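Local structure of putative secreted endoglycosylceramidase (Rhodococcus hoagii, 6JYZ) at residues 339-348 with 400-408; 287-298 with 323-333. The protein probably acts as an endogalactosylceramidase, a family 5 glycoside hydrolase that cleaves the O-glycosidic link between sugar and ceramide. All blocks are in the same frame, centred on the assembly; numbering follows the deposited sequence.

In the fold
From the N terminus, the first of these segments is strand 287-289 with the loop to Ile-298. The chain then passes through helix 307-321 and returns as 323-333, closing contact 2 between two neighbouring strands of the barrel. Only then does contact 1 open: helix 336-353 follows directly, the chain runs on past strand 356-359, and helix 399-405 brings 400-408 against 339-348. The two closures stand in series, neither nesting nor crossing, with centres about 15 Å apart. Contact 2 belongs to the barrel wall, whereas contact 1 joins helices on its outside next to the C-terminal beta domain. They meet where Phe-346 stacks on Trp-330 and where Arg-345 NH2 probably bonds to Gln-296 OE1.

Contact 1: 339-348 with 400-408; sequences QAGQVRRFVD and GFAEQLARA
Asp-348 and Arg-407 form the salt bridge of this helix pair. Arg-407 NH2 gives Asp-348 OD1 a bond of 2.8 Å, lying in the guanidinium plane and meeting the oxygen nearly along its C-O direction, although the carboxylate is turned 63° from that plane. Across the contact NH1 adds two weak bonds, to the same OD1 and to Arg-344 O. Its firmer partner is within its own segment: Gln-404 OE1, 2.9 Å from Arg-407 NH1 and again in plane. Several acceptors at its edge thus hold the guanidinium against rotation, and Val-347 CG1 presses on one face, 3.5 Å from Arg-407 CZ. The bend at chi3 (54°) turns the end of the arginine chain to reach them.

Helix 336-353, one of those around the family 5 (beta/alpha)8 barrel, here runs almost parallel to 400-405, with segment axes 9.2 Å apart and 11° between them. The second helix leads to strand 409-414, toward the C-terminal beta domain, where Trp-435 NE1 bonds to Ala-406 O.

The van der Waals contacts lie mainly nearer the N-terminal ends. Val-343 straddles its neighbours: CG1, anti to the backbone N, touches Gln-404 CB at 3.5 Å, while CG2 meets Phe-401 CD1 at 3.6 Å. Phe-401 offers its ring edge to Ala-340 N and also packs edge-to-face with Trp-359. Ala-340 CB rests 3.7 Å from Gly-400 O.

Contact 2: 287-298 with 323-333; sequences VVFSPHLYSQSI and APLWTGEWGWF
Glu-329 lies across one face of the His-292 imidazole: its CG sits 3.7 Å from the ring centroid in a CH-pi contact, and carboxylate and ring are stacked with planes 20° apart. The Tyr-294 ring, by contrast, stands nearly upright to that carboxylate. Tyr-294 OH donates to Glu-329 OE1 on the anti side at 2.8 Å, while Glu-329 O lies over one face of the ring, Ile-298 CD1 sits over the middle of the other face, and Phe-333 turns an edge to Tyr-294 CE1. On the Trp-332 indole, Ser-297 CB covers the five-membered ring. At the edge Trp-332 NE1 donates to Gln-296 O, 2.9 Å away, but from above the carbonyl plane. With Ser-297 OG anti to the backbone N (180°), CB stays over the indole as the hydroxyl gives Gly-331 O a bond of 2.7 Å. Replacing Trp-332 by alanine removes the indole, which is likely to leave Gln-296 O without that donor and Ser-297 CB without the ring it packs on.

Two waters bridge the loops, one from Leu-293 O to Gly-331 N, the other from Ser-297 OG to Phe-333 N. Further back the backbones meet directly: Phe-289 N bonds to Pro-324 O, and Trp-326 N to Phe-289 O at 3.1 Å. Thr-327 OG1 donates to Pro-291 O on a lone pair, 2.7 Å away, and receives a weak bond from Leu-293 N.

Arg-83 forms a salt bridge with Glu-329 OE2, and Glu-222 hydrogen-bonds to His-292 ND1. Two neighbouring parallel strands of a (beta/alpha)8 barrel, joined by a single bridge and splaying into loops at their C-terminal ends, are the setting in which family 5 hydrolases carry their active site.

Contact 1: 339-348 with 400-408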
loop_
_atom_site.group_PDB
_atom_site.type_symbol
_atom_site.label_atom_id
_atom_site.label_comp_id
_atom_site.label_asym_id
_atom_site.label_seq_id
_atom_site.Cartn_x
_atom_site.Cartn_y
_atom_site.Cartn_z
ATOM N N GLN A 339 -1.377 -7.642 -20.753
ATOM C CA GLN A 339 -0.742 -6.653 -19.871
ATOM C C GLN A 339 0.413 -7.246 -19.080
ATOM O O GLN A 339 1.066 -6.482 -18.350
ATOM C CB GLN A 339 -1.825 -6.115 -18.915
ATOM C CG GLN A 339 -2.890 -5.284 -19.671
ATOM C CD GLN A 339 -3.937 -4.734 -18.751
ATOM O OE1 GLN A 339 -4.072 -5.113 -17.597
ATOM N NE2 GLN A 339 -4.808 -3.903 -19.288
ATOM N N ALA A 340 0.690 -8.573 -19.123
ATOM C CA ALA A 340 1.774 -9.107 -18.321
ATOM C C ALA A 340 3.100 -8.466 -18.681
ATOM O O ALA A 340 3.973 -8.336 -17.834
ATOM C CB ALA A 340 1.829 -10.611 -18.487
ATOM N N GLY A 341 3.277 -7.998 -19.899
ATOM C CA GLY A 341 4.525 -7.357 -20.281
ATOM C C GLY A 341 4.743 -6.016 -19.569
ATOM O O GLY A 341 5.861 -5.608 -19.292
ATOM N N GLN A 342 3.622 -5.321 -19.295
ATOM C CA GLN A 342 3.727 -4.088 -18.526
ATOM C C GLN A 342 4.088 -4.418 -17.072
ATOM O O GLN A 342 4.915 -3.725 -16.513
ATOM C CB GLN A 342 2.343 -3.443 -18.424
ATOM C CG GLN A 342 1.588 -3.342 -19.721
ATOM C CD GLN A 342 2.208 -2.192 -20.373
ATOM O OE1 GLN A 342 3.348 -2.315 -20.811
ATOM N NE2 GLN A 342 1.407 -1.094 -20.493
ATOM N N VAL A 343 3.498 -5.453 -16.524
ATOM C CA VAL A 343 3.859 -5.900 -15.177
ATOM C C VAL A 343 5.333 -6.254 -15.115
ATOM O O VAL A 343 6.068 -5.882 -14.178
ATOM C CB VAL A 343 2.936 -7.023 -14.686
ATOM C CG1 VAL A 343 3.355 -7.463 -13.300
ATOM C CG2 VAL A 343 1.489 -6.521 -14.714
ATOM N N ARG A 344 5.846 -6.963 -16.149
ATOM C CA ARG A 344 7.245 -7.289 -16.211
ATOM C C ARG A 344 8.112 -6.045 -16.238
ATOM O O ARG A 344 9.118 -5.996 -15.531
ATOM C CB ARG A 344 7.442 -8.185 -17.460
ATOM C CG ARG A 344 8.912 -8.578 -17.645
ATOM C CD ARG A 344 9.010 -9.446 -18.921
ATOM N NE ARG A 344 10.378 -9.726 -19.299
ATOM C CZ ARG A 344 10.748 -10.699 -20.144
ATOM N NH1 ARG A 344 9.839 -11.514 -20.669
ATOM N NH2 ARG A 344 12.033 -10.853 -20.443
ATOM N N ARG A 345 7.752 -5.067 -17.060
ATOM C CA ARG A 345 8.487 -3.822 -17.091
ATOM C C ARG A 345 8.507 -3.131 -15.712
ATOM O O ARG A 345 9.490 -2.530 -15.323
ATOM C CB ARG A 345 7.865 -2.833 -18.119
ATOM C CG ARG A 345 8.197 -3.238 -19.565
ATOM C CD ARG A 345 7.283 -2.503 -20.537
ATOM N NE ARG A 345 7.438 -1.065 -20.472
ATOM C CZ ARG A 345 6.535 -0.194 -20.896
ATOM N NH1 ARG A 345 5.449 -0.667 -21.518
ATOM N NH2 ARG A 345 6.739 1.115 -20.823
ATOM N N PHE A 346 7.344 -3.208 -15.004
ATOM C CA PHE A 346 7.292 -2.597 -13.678
ATOM C C PHE A 346 8.277 -3.230 -12.685
ATOM O O PHE A 346 8.991 -2.543 -12.015
ATOM C CB PHE A 346 5.839 -2.645 -13.223
ATOM C CG PHE A 346 5.616 -1.770 -12.012
ATOM C CD1 PHE A 346 5.971 -2.171 -10.720
ATOM C CD2 PHE A 346 5.046 -0.500 -12.170
ATOM C CE1 PHE A 346 5.784 -1.353 -9.620
ATOM C CE2 PHE A 346 4.844 0.313 -11.052
ATOM C CZ PHE A 346 5.230 -0.104 -9.797
ATOM N N VAL A 347 8.216 -4.580 -12.639
ATOM C CA VAL A 347 9.166 -5.258 -11.739
ATOM C C VAL A 347 10.628 -4.973 -12.122
ATOM O O VAL A 347 11.473 -4.736 -11.251
ATOM C CB VAL A 347 8.828 -6.756 -11.676
ATOM C CG1 VAL A 347 9.885 -7.481 -10.805
ATOM C CG2 VAL A 347 7.429 -6.969 -11.138
ATOM N N ASP A 348 10.884 -4.948 -13.446
ATOM C CA ASP A 348 12.231 -4.597 -13.865
ATOM C C ASP A 348 12.651 -3.250 -13.345
ATOM O O ASP A 348 13.782 -3.073 -12.914
ATOM C CB ASP A 348 12.357 -4.551 -15.397
ATOM C CG ASP A 348 12.237 -5.881 -16.144
ATOM O OD1 ASP A 348 12.138 -6.959 -15.524
ATOM O OD2 ASP A 348 12.123 -5.792 -17.432
ATOM N N GLY A 400 -0.552 -15.104 -15.216
ATOM C CA GLY A 400 0.295 -14.201 -15.958
ATOM C C GLY A 400 0.834 -13.034 -15.107
ATOM O O GLY A 400 1.919 -12.540 -15.360
ATOM N N PHE A 401 0.010 -12.589 -14.113
ATOM C CA PHE A 401 0.475 -11.540 -13.214
ATOM C C PHE A 401 1.258 -12.189 -12.071
ATOM O O PHE A 401 2.287 -11.659 -11.689
ATOM C CB PHE A 401 -0.723 -10.730 -12.718
ATOM C CG PHE A 401 -1.384 -9.879 -13.772
ATOM C CD1 PHE A 401 -0.717 -9.420 -14.906
ATOM C CD2 PHE A 401 -2.702 -9.525 -13.584
ATOM C CE1 PHE A 401 -1.358 -8.573 -15.813
ATOM C CE2 PHE A 401 -3.336 -8.645 -14.478
ATOM C CZ PHE A 401 -2.654 -8.204 -15.609
ATOM N N ALA A 402 0.723 -13.274 -11.471
ATOM C CA ALA A 402 1.363 -13.918 -10.335
ATOM C C ALA A 402 2.810 -14.292 -10.640
ATOM O O ALA A 402 3.652 -14.149 -9.742
ATOM C CB ALA A 402 0.608 -15.116 -9.805
ATOM N N GLU A 403 3.092 -14.751 -11.875
ATOM C CA GLU A 403 4.460 -15.171 -12.106
ATOM C C GLU A 403 5.396 -13.985 -12.078
ATOM O O GLU A 403 6.568 -14.136 -11.729
ATOM C CB GLU A 403 4.534 -16.005 -13.382
ATOM C CG GLU A 403 4.263 -15.320 -14.669
ATOM C CD GLU A 403 4.409 -16.255 -15.884
ATOM O OE1 GLU A 403 4.630 -17.476 -15.687
ATOM O OE2 GLU A 403 4.350 -15.755 -17.001
ATOM N N GLN A 404 4.969 -12.778 -12.481
ATOM C CA GLN A 404 5.827 -11.623 -12.344
ATOM C C GLN A 404 6.009 -11.213 -10.884
ATOM O O GLN A 404 7.109 -10.855 -10.443
ATOM C CB GLN A 404 5.246 -10.445 -13.143
ATOM C CG GLN A 404 5.218 -10.676 -14.645
ATOM C CD GLN A 404 6.605 -10.895 -15.183
ATOM O OE1 GLN A 404 7.573 -10.232 -14.799
ATOM N NE2 GLN A 404 6.654 -11.805 -16.144
ATOM N N LEU A 405 4.925 -11.275 -10.112
ATOM C CA LEU A 405 4.992 -10.840 -8.734
ATOM C C LEU A 405 5.847 -11.742 -7.864
ATOM O O LEU A 405 6.388 -11.342 -6.861
ATOM C CB LEU A 405 3.592 -10.737 -8.132
ATOM C CG LEU A 405 2.640 -9.766 -8.850
ATOM C CD1 LEU A 405 1.313 -9.735 -8.100
ATOM C CD2 LEU A 405 3.234 -8.373 -8.990
ATOM N N ALA A 406 5.984 -13.025 -8.273
ATOM C CA ALA A 406 6.769 -14.000 -7.514
ATOM C C ALA A 406 8.260 -13.983 -7.886
ATOM O O ALA A 406 9.000 -14.833 -7.358
ATOM C CB ALA A 406 6.184 -15.391 -7.699
ATOM N N ARG A 407 8.680 -13.106 -8.764
ATOM C CA ARG A 407 10.068 -13.135 -9.222
ATOM C C ARG A 407 11.057 -13.049 -8.085
ATOM O O ARG A 407 10.871 -12.382 -7.058
ATOM C CB ARG A 407 10.332 -12.036 -10.247
ATOM C CG ARG A 407 9.787 -12.432 -11.629
ATOM C CD ARG A 407 9.662 -11.272 -12.610
ATOM N NE ARG A 407 10.902 -10.548 -12.748
ATOM C CZ ARG A 407 11.078 -9.420 -13.487
ATOM N NH1 ARG A 407 10.072 -8.979 -14.243
ATOM N NH2 ARG A 407 12.209 -8.749 -13.373
ATOM N N ALA A 408 12.212 -13.709 -8.266
ATOM C CA ALA A 408 13.282 -13.750 -7.291
ATOM C C ALA A 408 13.735 -12.344 -6.907
ATOM O O ALA A 408 13.839 -11.427 -7.786
ATOM C CB ALA A 408 14.482 -14.523 -7.911
#

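Contact 2: 287-298 with 323-333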
loop_
_atom_site.group_PDB
_atom_site.type_symbol
_atom_site.label_atom_id
_atom_site.label_comp_id
_atom_site.label_asym_id
_atom_site.label_seq_id
_atom_site.Cartn_x
_atom_site.Cartn_y
_atom_site.Cartn_z
ATOM N N VAL A 287 10.831 9.310 7.312
ATOM C CA VAL A 287 9.747 9.349 6.316
ATOM C C VAL A 287 10.138 8.609 5.044
ATOM O O VAL A 287 11.312 8.491 4.671
ATOM C CB VAL A 287 9.373 10.819 5.974
ATOM C CG1 VAL A 287 8.814 11.533 7.204
ATOM C CG2 VAL A 287 10.506 11.601 5.293
ATOM N N VAL A 288 9.111 8.107 4.355
ATOM C CA VAL A 288 9.222 7.323 3.118
ATOM C C VAL A 288 8.170 7.854 2.156
ATOM O O VAL A 288 6.982 7.899 2.522
ATOM C CB VAL A 288 8.991 5.832 3.436
ATOM C CG1 VAL A 288 8.883 5.041 2.128
ATOM C CG2 VAL A 288 10.082 5.276 4.370
ATOM N N PHE A 289 8.593 8.271 0.961
ATOM C CA PHE A 289 7.656 8.804 -0.023
ATOM C C PHE A 289 6.991 7.672 -0.805
ATOM O O PHE A 289 7.666 6.745 -1.291
ATOM C CB PHE A 289 8.452 9.709 -0.972
ATOM C CG PHE A 289 7.591 10.394 -2.014
ATOM C CD1 PHE A 289 6.436 11.080 -1.646
ATOM C CD2 PHE A 289 7.891 10.305 -3.371
ATOM C CE1 PHE A 289 5.622 11.699 -2.620
ATOM C CE2 PHE A 289 7.059 10.938 -4.320
ATOM C CZ PHE A 289 5.950 11.598 -3.938
ATOM N N SER A 290 5.658 7.681 -0.872
ATOM C CA SER A 290 4.897 6.547 -1.373
ATOM C C SER A 290 3.818 6.985 -2.370
ATOM O O SER A 290 2.624 6.812 -2.117
ATOM C CB SER A 290 4.313 5.812 -0.186
ATOM O OG SER A 290 3.787 4.564 -0.574
ATOM N N PRO A 291 4.192 7.505 -3.544
ATOM C CA PRO A 291 3.243 7.686 -4.649
ATOM C C PRO A 291 2.832 6.324 -5.183
ATOM O O PRO A 291 3.529 5.312 -4.989
ATOM C CB PRO A 291 4.088 8.438 -5.693
ATOM C CG PRO A 291 5.480 7.855 -5.489
ATOM C CD PRO A 291 5.590 7.720 -3.965
ATOM N N HIS A 292 1.664 6.277 -5.788
ATOM C CA HIS A 292 1.111 5.086 -6.415
ATOM C C HIS A 292 1.393 5.160 -7.902
ATOM O O HIS A 292 0.973 6.096 -8.587
ATOM C CB HIS A 292 -0.389 4.911 -6.133
ATOM C CG HIS A 292 -0.621 4.822 -4.644
ATOM N ND1 HIS A 292 -1.897 4.859 -4.102
ATOM C CD2 HIS A 292 0.261 4.652 -3.610
ATOM C CE1 HIS A 292 -1.776 4.709 -2.765
ATOM N NE2 HIS A 292 -0.486 4.596 -2.425
ATOM N N LEU A 293 2.183 4.189 -8.364
ATOM C CA LEU A 293 2.781 4.285 -9.733
ATOM C C LEU A 293 1.906 3.605 -10.759
ATOM O O LEU A 293 2.116 2.440 -11.132
ATOM C CB LEU A 293 4.188 3.684 -9.718
ATOM C CG LEU A 293 5.151 4.317 -8.726
ATOM C CD1 LEU A 293 6.580 3.739 -8.886
ATOM C CD2 LEU A 293 5.259 5.826 -8.926
ATOM N N TYR A 294 0.879 4.328 -11.207
ATOM C CA TYR A 294 -0.151 3.809 -12.093
ATOM C C TYR A 294 0.036 4.235 -13.562
ATOM O O TYR A 294 -0.867 3.971 -14.372
ATOM C CB TYR A 294 -1.554 4.200 -11.582
ATOM C CG TYR A 294 -2.035 3.320 -10.438
ATOM C CD1 TYR A 294 -2.185 1.940 -10.556
ATOM C CD2 TYR A 294 -2.368 3.846 -9.202
ATOM C CE1 TYR A 294 -2.716 1.145 -9.550
ATOM C CE2 TYR A 294 -2.910 3.088 -8.166
ATOM C CZ TYR A 294 -3.073 1.735 -8.350
ATOM O OH TYR A 294 -3.632 0.900 -7.412
ATOM N N SER A 295 1.201 4.798 -13.913
ATOM C CA SER A 295 1.473 5.160 -15.303
ATOM C C SER A 295 1.352 3.933 -16.205
ATOM O O SER A 295 1.861 2.853 -15.910
ATOM C CB SER A 295 2.771 5.827 -15.455
ATOM O OG SER A 295 2.834 7.044 -14.697
ATOM N N GLN A 296 0.656 4.146 -17.317
ATOM C CA GLN A 296 0.369 3.129 -18.351
ATOM C C GLN A 296 -0.508 2.022 -17.813
ATOM O O GLN A 296 -0.646 0.949 -18.460
ATOM C CB GLN A 296 1.615 2.607 -19.079
ATOM C CG GLN A 296 2.339 3.748 -19.706
ATOM C CD GLN A 296 3.361 3.305 -20.719
ATOM O OE1 GLN A 296 4.466 2.869 -20.423
ATOM N NE2 GLN A 296 2.997 3.482 -21.983
ATOM N N SER A 297 -1.193 2.230 -16.680
ATOM C CA SER A 297 -2.213 1.354 -16.184
ATOM C C SER A 297 -3.573 2.066 -16.187
ATOM O O SER A 297 -4.472 1.707 -16.930
ATOM C CB SER A 297 -1.905 0.768 -14.790
ATOM O OG SER A 297 -2.955 -0.050 -14.411
ATOM N N ILE A 298 -3.708 3.100 -15.333
ATOM C CA ILE A 298 -4.979 3.777 -15.127
ATOM C C ILE A 298 -4.808 5.294 -15.121
ATOM O O ILE A 298 -5.730 6.001 -14.668
ATOM C CB ILE A 298 -5.734 3.255 -13.883
ATOM C CG1 ILE A 298 -4.894 3.460 -12.613
ATOM C CG2 ILE A 298 -6.171 1.793 -14.075
ATOM C CD1 ILE A 298 -5.715 3.230 -11.336
ATOM N N ALA A 323 14.459 10.923 1.001
ATOM C CA ALA A 323 13.759 9.800 1.621
ATOM C C ALA A 323 13.775 8.591 0.698
ATOM O O ALA A 323 13.792 8.738 -0.531
ATOM C CB ALA A 323 12.317 10.206 1.842
ATOM N N PRO A 324 13.579 7.373 1.223
ATOM C CA PRO A 324 13.334 6.255 0.321
ATOM C C PRO A 324 12.015 6.395 -0.416
ATOM O O PRO A 324 11.083 7.070 0.055
ATOM C CB PRO A 324 13.220 5.051 1.305
ATOM C CG PRO A 324 13.949 5.526 2.569
ATOM C CD PRO A 324 13.632 7.037 2.656
ATOM N N LEU A 325 11.954 5.727 -1.544
ATOM C CA LEU A 325 10.748 5.529 -2.336
ATOM C C LEU A 325 10.222 4.127 -2.090
ATOM O O LEU A 325 10.966 3.157 -2.237
ATOM C CB LEU A 325 11.068 5.726 -3.816
ATOM C CG LEU A 325 9.948 5.393 -4.785
ATOM C CD1 LEU A 325 8.752 6.321 -4.591
ATOM C CD2 LEU A 325 10.443 5.569 -6.239
ATOM N N TRP A 326 8.954 4.001 -1.747
ATOM C CA TRP A 326 8.314 2.678 -1.594
ATOM C C TRP A 326 6.894 2.854 -2.107
ATOM O O TRP A 326 6.190 3.693 -1.526
ATOM C CB TRP A 326 8.291 2.258 -0.117
ATOM C CG TRP A 326 7.626 0.941 0.092
ATOM C CD1 TRP A 326 8.193 -0.292 -0.095
ATOM C CD2 TRP A 326 6.262 0.692 0.464
ATOM N NE1 TRP A 326 7.273 -1.271 0.138
ATOM C CE2 TRP A 326 6.084 -0.710 0.523
ATOM C CE3 TRP A 326 5.197 1.507 0.847
ATOM C CZ2 TRP A 326 4.872 -1.287 0.872
ATOM C CZ3 TRP A 326 3.982 0.966 1.208
ATOM C CH2 TRP A 326 3.824 -0.432 1.202
ATOM N N THR A 327 6.505 2.197 -3.190
ATOM C CA THR A 327 5.199 2.537 -3.801
ATOM C C THR A 327 4.101 1.678 -3.201
ATOM O O THR A 327 4.062 0.455 -3.370
ATOM C CB THR A 327 5.266 2.422 -5.328
ATOM O OG1 THR A 327 3.953 2.776 -5.804
ATOM C CG2 THR A 327 5.658 1.071 -5.890
ATOM N N GLY A 328 3.129 2.307 -2.553
ATOM C CA GLY A 328 2.137 1.553 -1.800
ATOM C C GLY A 328 1.083 0.905 -2.671
ATOM O O GLY A 328 0.357 0.032 -2.147
ATOM N N GLU A 329 0.933 1.319 -3.932
ATOM C CA GLU A 329 0.008 0.655 -4.830
ATOM C C GLU A 329 0.514 0.810 -6.222
ATOM O O GLU A 329 1.011 1.840 -6.643
ATOM C CB GLU A 329 -1.370 1.308 -4.916
ATOM C CG GLU A 329 -2.167 1.267 -3.645
ATOM C CD GLU A 329 -3.583 1.821 -3.797
ATOM O OE1 GLU A 329 -4.096 2.006 -4.934
ATOM O OE2 GLU A 329 -4.123 2.104 -2.730
ATOM N N TRP A 330 0.341 -0.312 -6.961
ATOM C CA TRP A 330 0.569 -0.382 -8.409
ATOM C C TRP A 330 -0.164 -1.613 -8.858
ATOM O O TRP A 330 -0.498 -2.507 -8.066
ATOM C CB TRP A 330 2.063 -0.452 -8.712
ATOM C CG TRP A 330 2.721 -1.731 -8.291
ATOM C CD1 TRP A 330 3.256 -2.026 -7.049
ATOM C CD2 TRP A 330 3.029 -2.847 -9.159
ATOM N NE1 TRP A 330 3.851 -3.273 -7.071
ATOM C CE2 TRP A 330 3.726 -3.781 -8.345
ATOM C CE3 TRP A 330 2.752 -3.131 -10.498
ATOM C CZ2 TRP A 330 4.242 -4.959 -8.884
ATOM C CZ3 TRP A 330 3.302 -4.278 -11.045
ATOM C CH2 TRP A 330 4.028 -5.171 -10.241
ATOM N N GLY A 331 -0.486 -1.687 -10.145
ATOM C CA GLY A 331 -1.137 -2.913 -10.620
ATOM C C GLY A 331 -1.760 -2.680 -11.978
ATOM O O GLY A 331 -1.949 -1.541 -12.408
ATOM N N TRP A 332 -2.031 -3.813 -12.641
ATOM C CA TRP A 332 -2.768 -3.844 -13.913
ATOM C C TRP A 332 -4.023 -4.653 -13.701
ATOM O O TRP A 332 -4.051 -5.591 -12.902
ATOM C CB TRP A 332 -1.906 -4.418 -15.066
ATOM C CG TRP A 332 -1.120 -3.303 -15.702
ATOM C CD1 TRP A 332 -1.449 -2.641 -16.861
ATOM C CD2 TRP A 332 0.092 -2.666 -15.232
ATOM N NE1 TRP A 332 -0.535 -1.647 -17.110
ATOM C CE2 TRP A 332 0.414 -1.634 -16.123
ATOM C CE3 TRP A 332 0.972 -2.846 -14.143
ATOM C CZ2 TRP A 332 1.499 -0.768 -15.976
ATOM C CZ3 TRP A 332 2.077 -2.028 -14.007
ATOM C CH2 TRP A 332 2.337 -0.997 -14.898
ATOM N N PHE A 333 -5.086 -4.266 -14.426
ATOM C CA PHE A 333 -6.444 -4.712 -14.085
ATOM C C PHE A 333 -7.168 -5.396 -15.250
ATOM O O PHE A 333 -8.321 -5.797 -15.056
ATOM C CB PHE A 333 -7.259 -3.511 -13.557
ATOM C CG PHE A 333 -6.544 -2.855 -12.385
ATOM C CD1 PHE A 333 -6.495 -3.516 -11.166
ATOM C CD2 PHE A 333 -5.885 -1.626 -12.560
ATOM C CE1 PHE A 333 -5.737 -2.985 -10.114
ATOM C CE2 PHE A 333 -5.196 -1.071 -11.468
ATOM C CZ PHE A 333 -5.147 -1.752 -10.264
HETATM O O HOH W 1 0.600 0.244 -12.019
HETATM O O HOH W 2 -4.742 -1.702 -15.874
#